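Local coordinates for regulatory protein of LacI family (Chloroflexus aggregans, PDB 3BBL) that probably regulates transcription as a DNA-binding protein whose periplasmic binding protein-like domain would sense a small-molecule effector, at residues Ser237-Pro242 and Pro272-Arg277; Ala111-Ala116 and Asn141-Gly146; Asp106-Ala111 and His267-Pro272. All coordinates share one frame; numbering follows the deposited sequence.

Overall arrangement
The two lobes of the periplasmic-binding-protein fold are joined here by three chain crossings, and the contacts cluster round them. Strand 104-107 leads out of the N-terminal lobe into helix 109-123, where contact 3 begins and, from the shared A111 on, contact 2. Contact 2 closes a short loop through strand 128-132 onto helix 138-153, nested inside the 155-residue loop that contact 3 closes at strand 267-275. Contact 1 opens at 237-242, after contact 2 is complete, and its second segment starts at P272, where that of contact 3 ends; contacts 1 and 3 therefore cross. Strand 267-275 pairs with 104-107 and then with 237-240, tying both lobes together.

Contact 1. Residues Ser237-Pro242 and Pro272-Arg277; sequences SSVRQP and PSLIIR. With EDO (1,2-ethanediol), chain C.
S237-P242 and P272-R277 pair as an antiparallel beta ladder beside the inter-lobe crossing of this LacI-type fold, the strand directions 161° apart. S238 with I275 and R240 with S273 are hydrogen-bonded pairs, and V239 with L274 between them is a non-hydrogen-bonded one. S238 N reaches I275 O at 3.0 Å, R240 N reaches S273 O at 2.7 Å, and each of the two pairs is completed by the reciprocal bond. Beyond the ladder, the side chain of S237 takes over: OG lies beside its own backbone N (chi1 -82°) and accepts from R277 N at 2.8 Å, nearly straight at 168°. An alanine at S237 would probably leave R277 N without this acceptor and the end of the strand pair less firmly tied. S237 N itself donates to O2 of a bound ethanediol at 3.0 Å.

Apolar contact is made on the V239 face, where V239 CG1 lies 3.8 Å from P272 CB and the two side chains point the same way. The opposite face carries S238, R240, S273 and I275, and R277 reaches over it. R240 NH2 and R277 NH2, like charges, come within 3.8 Å; salt bridges of both guanidinium groups with D225 probably offset the repulsion, and R277 NH1 also donates to L236 O. I275 lies against both groups: CD1 3.8 Å above the centre of the R240 plane, CG2 3.7 Å above that of R277.

Contact 2. Residues Ala111-Ala116 and Asn141-Gly146; sequences AGTRQA and NDRLQG
T113 meets R143 and G146 where helices 109-123 and 138-153 pack side by side in the C-terminal lobe, a buried helix-helix contact between the elements that precede and follow strand 128-132. The axes of the two short segments come within 6.9 Å, 30° from parallel. Such closeness depends on G146, whose CA comes to 3.1 Å from T113 OG1; a side chain at this glycine would point into the other helix and run into that hydroxyl. Next to it, G146 O takes a CA-H...O contact from R114 CA at 3.4 Å.

The main polar link is the hydrogen bond from T113 OG1 to R143 O, 2.6 Å long, which uses a lone pair in the carbonyl plane. With chi1 at 52°, OG1 takes the crowded position between the backbone N and carbonyl carbon of T113, while CG2 stands 3.8 Å from R143 CB. The side chains of T113 and R143 cross at about a right angle, and both also touch F223 of strand 219-223. R114 turns its charged end to a salt bridge with E149, farther along helix 138-153.

T110 O is a second partner of T113 OG1, and this one buried hydroxyl would have to share its single proton between a carbonyl of each helix. Gripping a backbone carbonyl right beside a glycine is probably what allows these two segments to sit so close.

Contact 3. Residues Asp106-Ala111 and His267-Pro272; sequences DIDGTA and HILLQP
I107 and L270 lie at the tightly packed side of a short parallel ladder, in which D106 pairs with L269 and I107 with L270. Followed at once by the N-capped helix 109-123, this ladder sits at the inter-lobe crossing of the periplasmic-binding-protein-like fold. Three backbone hydrogen bonds fasten it: I268 O accepts from D106 N at 2.9 Å, D106 O from L270 N at 2.8 Å, and L270 O from D108 N at 2.8 Å. I107 CD1 packs 4.0 Å from L270 CB, and the I107 CG2 methyl meets P272 CB at the same distance, the two side chains sliding past each other in opposite directions. D108, centre of an inverse gamma turn, belongs to this firm part and caps the helix: its OD1 accepts from A111 N at 3.0 Å, from above the carboxylate plane.

The solvent side is looser, formed by the L269 and Q271 side chains. L269, with CG anti to the backbone N (chi1 -179°) and chi2 at 64°, brings CD1 to 3.6 Å from D108 N.

D106 forms salt bridges with R95 and R138. I107 also meets Q241 and P242 of the neighbouring crossing, while L270 rests on E245 and A246 of helix 243-258.

Contact 1. Residues Ser237-Pro242 and Pro272-Arg277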
loop_
_atom_site.group_PDB
_atom_site.type_symbol
_atom_site.label_atom_id
_atom_site.label_comp_id
_atom_site.label_asym_id
_atom_site.label_seq_id
_atom_site.Cartn_x
_atom_site.Cartn_y
_atom_site.Cartn_z
ATOM N N SER A 237 -16.857 7.036 -0.870
ATOM C CA SER A 237 -17.220 6.497 -2.172
ATOM C C SER A 237 -16.044 6.850 -3.077
ATOM O O SER A 237 -15.459 7.937 -2.957
ATOM C CB SER A 237 -18.498 7.145 -2.685
ATOM O OG SER A 237 -19.624 6.520 -2.109
ATOM N N SER A 238 -15.691 5.936 -3.975
ATOM C CA SER A 238 -14.543 6.163 -4.841
ATOM C C SER A 238 -14.602 5.345 -6.115
ATOM O O SER A 238 -15.368 4.392 -6.211
ATOM C CB SER A 238 -13.267 5.801 -4.079
ATOM O OG SER A 238 -12.109 6.177 -4.791
ATOM N N VAL A 239 -13.784 5.729 -7.089
ATOM C CA VAL A 239 -13.710 5.014 -8.356
ATOM C C VAL A 239 -12.612 3.956 -8.253
ATOM O O VAL A 239 -11.448 4.277 -8.015
ATOM C CB VAL A 239 -13.370 5.954 -9.525
ATOM C CG1 VAL A 239 -13.320 5.156 -10.819
ATOM C CG2 VAL A 239 -14.400 7.064 -9.623
ATOM N N ARG A 240 -12.992 2.694 -8.424
ATOM C CA ARG A 240 -12.039 1.589 -8.365
ATOM C C ARG A 240 -11.569 1.209 -9.762
ATOM O O ARG A 240 -12.367 1.130 -10.700
ATOM C CB ARG A 240 -12.674 0.372 -7.708
ATOM C CG ARG A 240 -11.748 -0.822 -7.601
ATOM C CD ARG A 240 -12.491 -2.010 -7.043
ATOM N NE ARG A 240 -12.965 -1.742 -5.691
ATOM C CZ ARG A 240 -13.924 -2.432 -5.084
ATOM N NH1 ARG A 240 -14.525 -3.435 -5.707
ATOM N NH2 ARG A 240 -14.279 -2.121 -3.852
ATOM N N GLN A 241 -10.264 0.990 -9.888
ATOM C CA GLN A 241 -9.668 0.594 -11.159
ATOM C C GLN A 241 -9.261 -0.874 -11.047
ATOM O O GLN A 241 -8.813 -1.318 -9.993
ATOM C CB GLN A 241 -8.436 1.451 -11.470
ATOM C CG GLN A 241 -8.716 2.934 -11.618
ATOM C CD GLN A 241 -7.536 3.692 -12.194
ATOM O OE1 GLN A 241 -6.428 3.625 -11.672
ATOM N NE2 GLN A 241 -7.770 4.419 -13.277
ATOM N N PRO A 242 -9.429 -1.647 -12.129
ATOM C CA PRO A 242 -9.066 -3.070 -12.113
ATOM C C PRO A 242 -7.560 -3.247 -12.351
ATOM O O PRO A 242 -7.124 -3.663 -13.425
ATOM C CB PRO A 242 -9.923 -3.634 -13.232
ATOM C CG PRO A 242 -9.877 -2.526 -14.244
ATOM C CD PRO A 242 -10.057 -1.275 -13.411
ATOM N N PRO A 272 -13.318 1.257 -15.337
ATOM C CA PRO A 272 -13.273 1.275 -13.872
ATOM C C PRO A 272 -14.699 1.099 -13.338
ATOM O O PRO A 272 -15.658 1.073 -14.108
ATOM C CB PRO A 272 -12.703 2.653 -13.568
ATOM C CG PRO A 272 -13.307 3.491 -14.655
ATOM C CD PRO A 272 -13.135 2.613 -15.886
ATOM N N SER A 273 -14.835 0.972 -12.024
ATOM C CA SER A 273 -16.143 0.810 -11.408
ATOM C C SER A 273 -16.342 1.853 -10.327
ATOM O O SER A 273 -15.424 2.150 -9.571
ATOM C CB SER A 273 -16.275 -0.570 -10.769
ATOM O OG SER A 273 -16.401 -1.574 -11.753
ATOM N N LEU A 274 -17.544 2.411 -10.255
ATOM C CA LEU A 274 -17.847 3.401 -9.235
ATOM C C LEU A 274 -18.282 2.634 -7.998
ATOM O O LEU A 274 -19.133 1.762 -8.083
ATOM C CB LEU A 274 -18.971 4.330 -9.703
ATOM C CG LEU A 274 -19.471 5.354 -8.677
ATOM C CD1 LEU A 274 -18.339 6.284 -8.268
ATOM C CD2 LEU A 274 -20.628 6.149 -9.268
ATOM N N ILE A 275 -17.678 2.940 -6.856
ATOM C CA ILE A 275 -18.032 2.267 -5.611
ATOM C C ILE A 275 -18.742 3.247 -4.686
ATOM O O ILE A 275 -18.116 4.139 -4.116
ATOM C CB ILE A 275 -16.790 1.731 -4.879
ATOM C CG1 ILE A 275 -15.906 0.942 -5.850
ATOM C CG2 ILE A 275 -17.218 0.846 -3.729
ATOM C CD1 ILE A 275 -16.615 -0.204 -6.538
ATOM N N ILE A 276 -20.056 3.085 -4.558
ATOM C CA ILE A 276 -20.858 3.946 -3.693
ATOM C C ILE A 276 -21.008 3.312 -2.316
ATOM O O ILE A 276 -21.506 2.194 -2.182
ATOM C CB ILE A 276 -22.266 4.177 -4.272
ATOM C CG1 ILE A 276 -22.161 4.844 -5.645
ATOM C CG2 ILE A 276 -23.078 5.060 -3.330
ATOM C CD1 ILE A 276 -21.561 6.227 -5.606
ATOM N N ARG A 277 -20.578 4.038 -1.293
ATOM C CA ARG A 277 -20.656 3.531 0.061
ATOM C C ARG A 277 -21.598 4.348 0.938
ATOM O O ARG A 277 -21.641 5.570 0.848
ATOM C CB ARG A 277 -19.258 3.507 0.685
ATOM C CG ARG A 277 -18.256 2.639 -0.042
ATOM C CD ARG A 277 -16.987 2.456 0.783
ATOM N NE ARG A 277 -16.136 1.387 0.255
ATOM C CZ ARG A 277 -15.162 1.551 -0.638
ATOM N NH1 ARG A 277 -14.882 2.753 -1.124
ATOM N NH2 ARG A 277 -14.475 0.501 -1.059
HETATM C C1 EDO C . -19.663 11.100 1.063
HETATM O O1 EDO C . -20.284 11.697 -0.083
HETATM C C2 EDO C . -19.285 9.639 0.780
HETATM O O2 EDO C . -17.982 9.564 0.211
#

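Contact 2. Residues Ala111-Ala116 and Asn141-Gly146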
loop_
_atom_site.group_PDB
_atom_site.type_symbol
_atom_site.label_atom_id
_atom_site.label_comp_id
_atom_site.label_asym_id
_atom_site.label_seq_id
_atom_site.Cartn_x
_atom_site.Cartn_y
_atom_site.Cartn_z
ATOM N N ALA A 111 -14.166 7.686 -18.296
ATOM C CA ALA A 111 -15.411 6.995 -17.986
ATOM C C ALA A 111 -15.640 6.915 -16.473
ATOM O O ALA A 111 -16.781 6.929 -16.005
ATOM C CB ALA A 111 -15.395 5.600 -18.588
ATOM N N GLY A 112 -14.546 6.835 -15.718
ATOM C CA GLY A 112 -14.640 6.753 -14.274
ATOM C C GLY A 112 -15.253 7.988 -13.650
ATOM O O GLY A 112 -16.217 7.893 -12.902
ATOM N N THR A 113 -14.691 9.152 -13.954
ATOM C CA THR A 113 -15.195 10.405 -13.415
ATOM C C THR A 113 -16.571 10.744 -13.990
ATOM O O THR A 113 -17.429 11.252 -13.283
ATOM C CB THR A 113 -14.230 11.550 -13.710
ATOM O OG1 THR A 113 -13.938 11.572 -15.113
ATOM C CG2 THR A 113 -12.941 11.361 -12.959
ATOM N N ARG A 114 -16.789 10.459 -15.270
ATOM C CA ARG A 114 -18.086 10.752 -15.867
ATOM C C ARG A 114 -19.177 10.038 -15.070
ATOM O O ARG A 114 -20.197 10.632 -14.694
ATOM C CB ARG A 114 -18.125 10.295 -17.329
ATOM C CG ARG A 114 -19.470 10.536 -18.010
ATOM C CD ARG A 114 -19.406 10.257 -19.505
ATOM N NE ARG A 114 -19.035 8.872 -19.783
ATOM C CZ ARG A 114 -17.980 8.496 -20.508
ATOM N NH1 ARG A 114 -17.163 9.399 -21.056
ATOM N NH2 ARG A 114 -17.728 7.201 -20.666
ATOM N N GLN A 115 -18.940 8.763 -14.795
ATOM C CA GLN A 115 -19.889 7.952 -14.054
ATOM C C GLN A 115 -20.104 8.521 -12.650
ATOM O O GLN A 115 -21.232 8.602 -12.167
ATOM C CB GLN A 115 -19.354 6.531 -13.964
ATOM C CG GLN A 115 -20.392 5.470 -13.710
ATOM C CD GLN A 115 -19.763 4.100 -13.581
ATOM O OE1 GLN A 115 -18.826 3.767 -14.317
ATOM N NE2 GLN A 115 -20.272 3.293 -12.652
ATOM N N ALA A 116 -19.019 8.923 -12.001
ATOM C CA ALA A 116 -19.120 9.486 -10.665
ATOM C C ALA A 116 -19.976 10.744 -10.710
ATOM O O ALA A 116 -20.894 10.902 -9.908
ATOM C CB ALA A 116 -17.725 9.808 -10.112
ATOM N N ASN A 141 -5.802 14.872 -17.121
ATOM C CA ASN A 141 -6.683 15.377 -18.158
ATOM C C ASN A 141 -7.753 14.364 -18.514
ATOM O O ASN A 141 -8.885 14.736 -18.791
ATOM C CB ASN A 141 -5.889 15.752 -19.404
ATOM C CG ASN A 141 -4.894 16.844 -19.139
ATOM O OD1 ASN A 141 -5.134 17.724 -18.314
ATOM N ND2 ASN A 141 -3.768 16.807 -19.842
ATOM N N ASP A 142 -7.408 13.081 -18.505
ATOM C CA ASP A 142 -8.400 12.062 -18.828
ATOM C C ASP A 142 -9.519 12.097 -17.805
ATOM O O ASP A 142 -10.698 12.143 -18.153
ATOM C CB ASP A 142 -7.781 10.661 -18.837
ATOM C CG ASP A 142 -7.073 10.346 -20.132
ATOM O OD1 ASP A 142 -5.869 10.649 -20.251
ATOM O OD2 ASP A 142 -7.730 9.799 -21.039
ATOM N N ARG A 143 -9.136 12.081 -16.537
ATOM C CA ARG A 143 -10.106 12.101 -15.457
ATOM C C ARG A 143 -10.912 13.398 -15.418
ATOM O O ARG A 143 -12.109 13.376 -15.168
ATOM C CB ARG A 143 -9.394 11.858 -14.130
ATOM C CG ARG A 143 -8.773 10.464 -14.058
ATOM C CD ARG A 143 -8.021 10.238 -12.761
ATOM N NE ARG A 143 -7.406 8.925 -12.733
ATOM C CZ ARG A 143 -6.625 8.487 -11.752
ATOM N NH1 ARG A 143 -6.356 9.252 -10.703
ATOM N NH2 ARG A 143 -6.112 7.274 -11.825
ATOM N N LEU A 144 -10.260 14.522 -15.677
ATOM C CA LEU A 144 -10.955 15.795 -15.683
ATOM C C LEU A 144 -11.963 15.838 -16.828
ATOM O O LEU A 144 -13.055 16.397 -16.686
ATOM C CB LEU A 144 -9.963 16.946 -15.829
ATOM C CG LEU A 144 -10.587 18.338 -15.953
ATOM C CD1 LEU A 144 -11.539 18.600 -14.801
ATOM C CD2 LEU A 144 -9.485 19.380 -15.986
ATOM N N GLN A 145 -11.596 15.227 -17.952
ATOM C CA GLN A 145 -12.450 15.196 -19.136
ATOM C C GLN A 145 -13.816 14.579 -18.843
ATOM O O GLN A 145 -14.842 15.083 -19.308
ATOM C CB GLN A 145 -11.742 14.423 -20.262
ATOM C CG GLN A 145 -12.441 14.445 -21.620
ATOM C CD GLN A 145 -12.755 15.854 -22.101
ATOM O OE1 GLN A 145 -11.900 16.750 -22.065
ATOM N NE2 GLN A 145 -13.984 16.053 -22.564
ATOM N N GLY A 146 -13.825 13.496 -18.073
ATOM C CA GLY A 146 -15.076 12.838 -17.731
ATOM C C GLY A 146 -16.024 13.765 -16.989
ATOM O O GLY A 146 -17.239 13.728 -17.186
#

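Contact 3. Residues Asp106-Ala111 and His267-Pro272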
loop_
_atom_site.group_PDB
_atom_site.type_symbol
_atom_site.label_atom_id
_atom_site.label_comp_id
_atom_site.label_asym_id
_atom_site.label_seq_id
_atom_site.Cartn_x
_atom_site.Cartn_y
_atom_site.Cartn_z
ATOM N N ASP A 106 -4.688 0.247 -20.538
ATOM C CA ASP A 106 -4.993 1.407 -19.719
ATOM C C ASP A 106 -6.398 1.354 -19.151
ATOM O O ASP A 106 -7.251 0.610 -19.628
ATOM C CB ASP A 106 -4.831 2.691 -20.536
ATOM C CG ASP A 106 -4.611 3.912 -19.659
ATOM O OD1 ASP A 106 -4.726 3.786 -18.427
ATOM O OD2 ASP A 106 -4.324 4.996 -20.198
ATOM N N ILE A 107 -6.621 2.151 -18.114
ATOM C CA ILE A 107 -7.919 2.241 -17.476
ATOM C C ILE A 107 -8.602 3.476 -18.062
ATOM O O ILE A 107 -7.964 4.511 -18.249
ATOM C CB ILE A 107 -7.776 2.420 -15.948
ATOM C CG1 ILE A 107 -6.834 1.352 -15.377
ATOM C CG2 ILE A 107 -9.145 2.344 -15.285
ATOM C CD1 ILE A 107 -7.249 -0.088 -15.670
ATOM N N ASP A 108 -9.891 3.364 -18.366
ATOM C CA ASP A 108 -10.639 4.488 -18.922
ATOM C C ASP A 108 -10.946 5.498 -17.804
ATOM O O ASP A 108 -12.033 5.485 -17.227
ATOM C CB ASP A 108 -11.946 3.987 -19.553
ATOM C CG ASP A 108 -12.643 5.053 -20.389
ATOM O OD1 ASP A 108 -12.363 6.256 -20.195
ATOM O OD2 ASP A 108 -13.486 4.684 -21.235
ATOM N N GLY A 109 -9.976 6.358 -17.501
ATOM C CA GLY A 109 -10.158 7.359 -16.466
ATOM C C GLY A 109 -11.376 8.234 -16.718
ATOM O O GLY A 109 -12.190 8.467 -15.820
ATOM N N THR A 110 -11.503 8.719 -17.946
ATOM C CA THR A 110 -12.622 9.566 -18.329
ATOM C C THR A 110 -13.966 8.949 -17.939
ATOM O O THR A 110 -14.806 9.605 -17.319
ATOM C CB THR A 110 -12.597 9.833 -19.856
ATOM O OG1 THR A 110 -11.397 10.537 -20.181
ATOM C CG2 THR A 110 -13.796 10.666 -20.304
ATOM N N ALA A 111 -14.166 7.686 -18.296
ATOM C CA ALA A 111 -15.411 6.995 -17.986
ATOM C C ALA A 111 -15.640 6.915 -16.473
ATOM O O ALA A 111 -16.781 6.929 -16.005
ATOM C CB ALA A 111 -15.395 5.600 -18.588
ATOM N N HIS A 267 -4.248 -2.606 -28.203
ATOM C CA HIS A 267 -4.692 -1.503 -27.354
ATOM C C HIS A 267 -5.816 -2.040 -26.479
ATOM O O HIS A 267 -6.922 -2.273 -26.954
ATOM C CB HIS A 267 -5.224 -0.339 -28.196
ATOM C CG HIS A 267 -4.170 0.390 -28.968
ATOM N ND1 HIS A 267 -4.467 1.398 -29.861
ATOM C CD2 HIS A 267 -2.820 0.270 -28.976
ATOM C CE1 HIS A 267 -3.348 1.866 -30.386
ATOM N NE2 HIS A 267 -2.334 1.197 -29.866
ATOM N N ILE A 268 -5.532 -2.245 -25.200
ATOM C CA ILE A 268 -6.546 -2.766 -24.301
ATOM C C ILE A 268 -6.983 -1.713 -23.293
ATOM O O ILE A 268 -6.195 -1.258 -22.462
ATOM C CB ILE A 268 -6.032 -4.027 -23.575
ATOM C CG1 ILE A 268 -5.672 -5.095 -24.613
ATOM C CG2 ILE A 268 -7.095 -4.563 -22.633
ATOM C CD1 ILE A 268 -5.011 -6.322 -24.036
ATOM N N LEU A 269 -8.252 -1.321 -23.394
ATOM C CA LEU A 269 -8.830 -0.312 -22.513
ATOM C C LEU A 269 -9.819 -0.947 -21.554
ATOM O O LEU A 269 -10.845 -1.471 -21.972
ATOM C CB LEU A 269 -9.538 0.767 -23.334
ATOM C CG LEU A 269 -10.173 1.907 -22.538
ATOM C CD1 LEU A 269 -9.093 2.694 -21.816
ATOM C CD2 LEU A 269 -10.960 2.810 -23.472
ATOM N N LEU A 270 -9.501 -0.897 -20.266
ATOM C CA LEU A 270 -10.356 -1.471 -19.240
ATOM C C LEU A 270 -11.222 -0.397 -18.582
ATOM O O LEU A 270 -10.810 0.754 -18.447
ATOM C CB LEU A 270 -9.499 -2.162 -18.179
ATOM C CG LEU A 270 -8.534 -3.231 -18.693
ATOM C CD1 LEU A 270 -7.733 -3.791 -17.535
ATOM C CD2 LEU A 270 -9.308 -4.338 -19.383
ATOM N N GLN A 271 -12.419 -0.785 -18.160
ATOM C CA GLN A 271 -13.338 0.138 -17.518
ATOM C C GLN A 271 -13.270 0.084 -15.994
ATOM O O GLN A 271 -13.155 -0.990 -15.402
ATOM C CB GLN A 271 -14.775 -0.160 -17.958
ATOM C CG GLN A 271 -15.039 0.069 -19.430
ATOM C CD GLN A 271 -14.652 1.465 -19.876
ATOM O OE1 GLN A 271 -13.766 1.637 -20.714
ATOM N NE2 GLN A 271 -15.311 2.473 -19.314
ATOM N N PRO A 272 -13.318 1.257 -15.337
ATOM C CA PRO A 272 -13.273 1.275 -13.872
ATOM C C PRO A 272 -14.699 1.099 -13.338
ATOM O O PRO A 272 -15.658 1.073 -14.108
ATOM C CB PRO A 272 -12.703 2.653 -13.568
ATOM C CG PRO A 272 -13.307 3.491 -14.655
ATOM C CD PRO A 272 -13.135 2.613 -15.886
#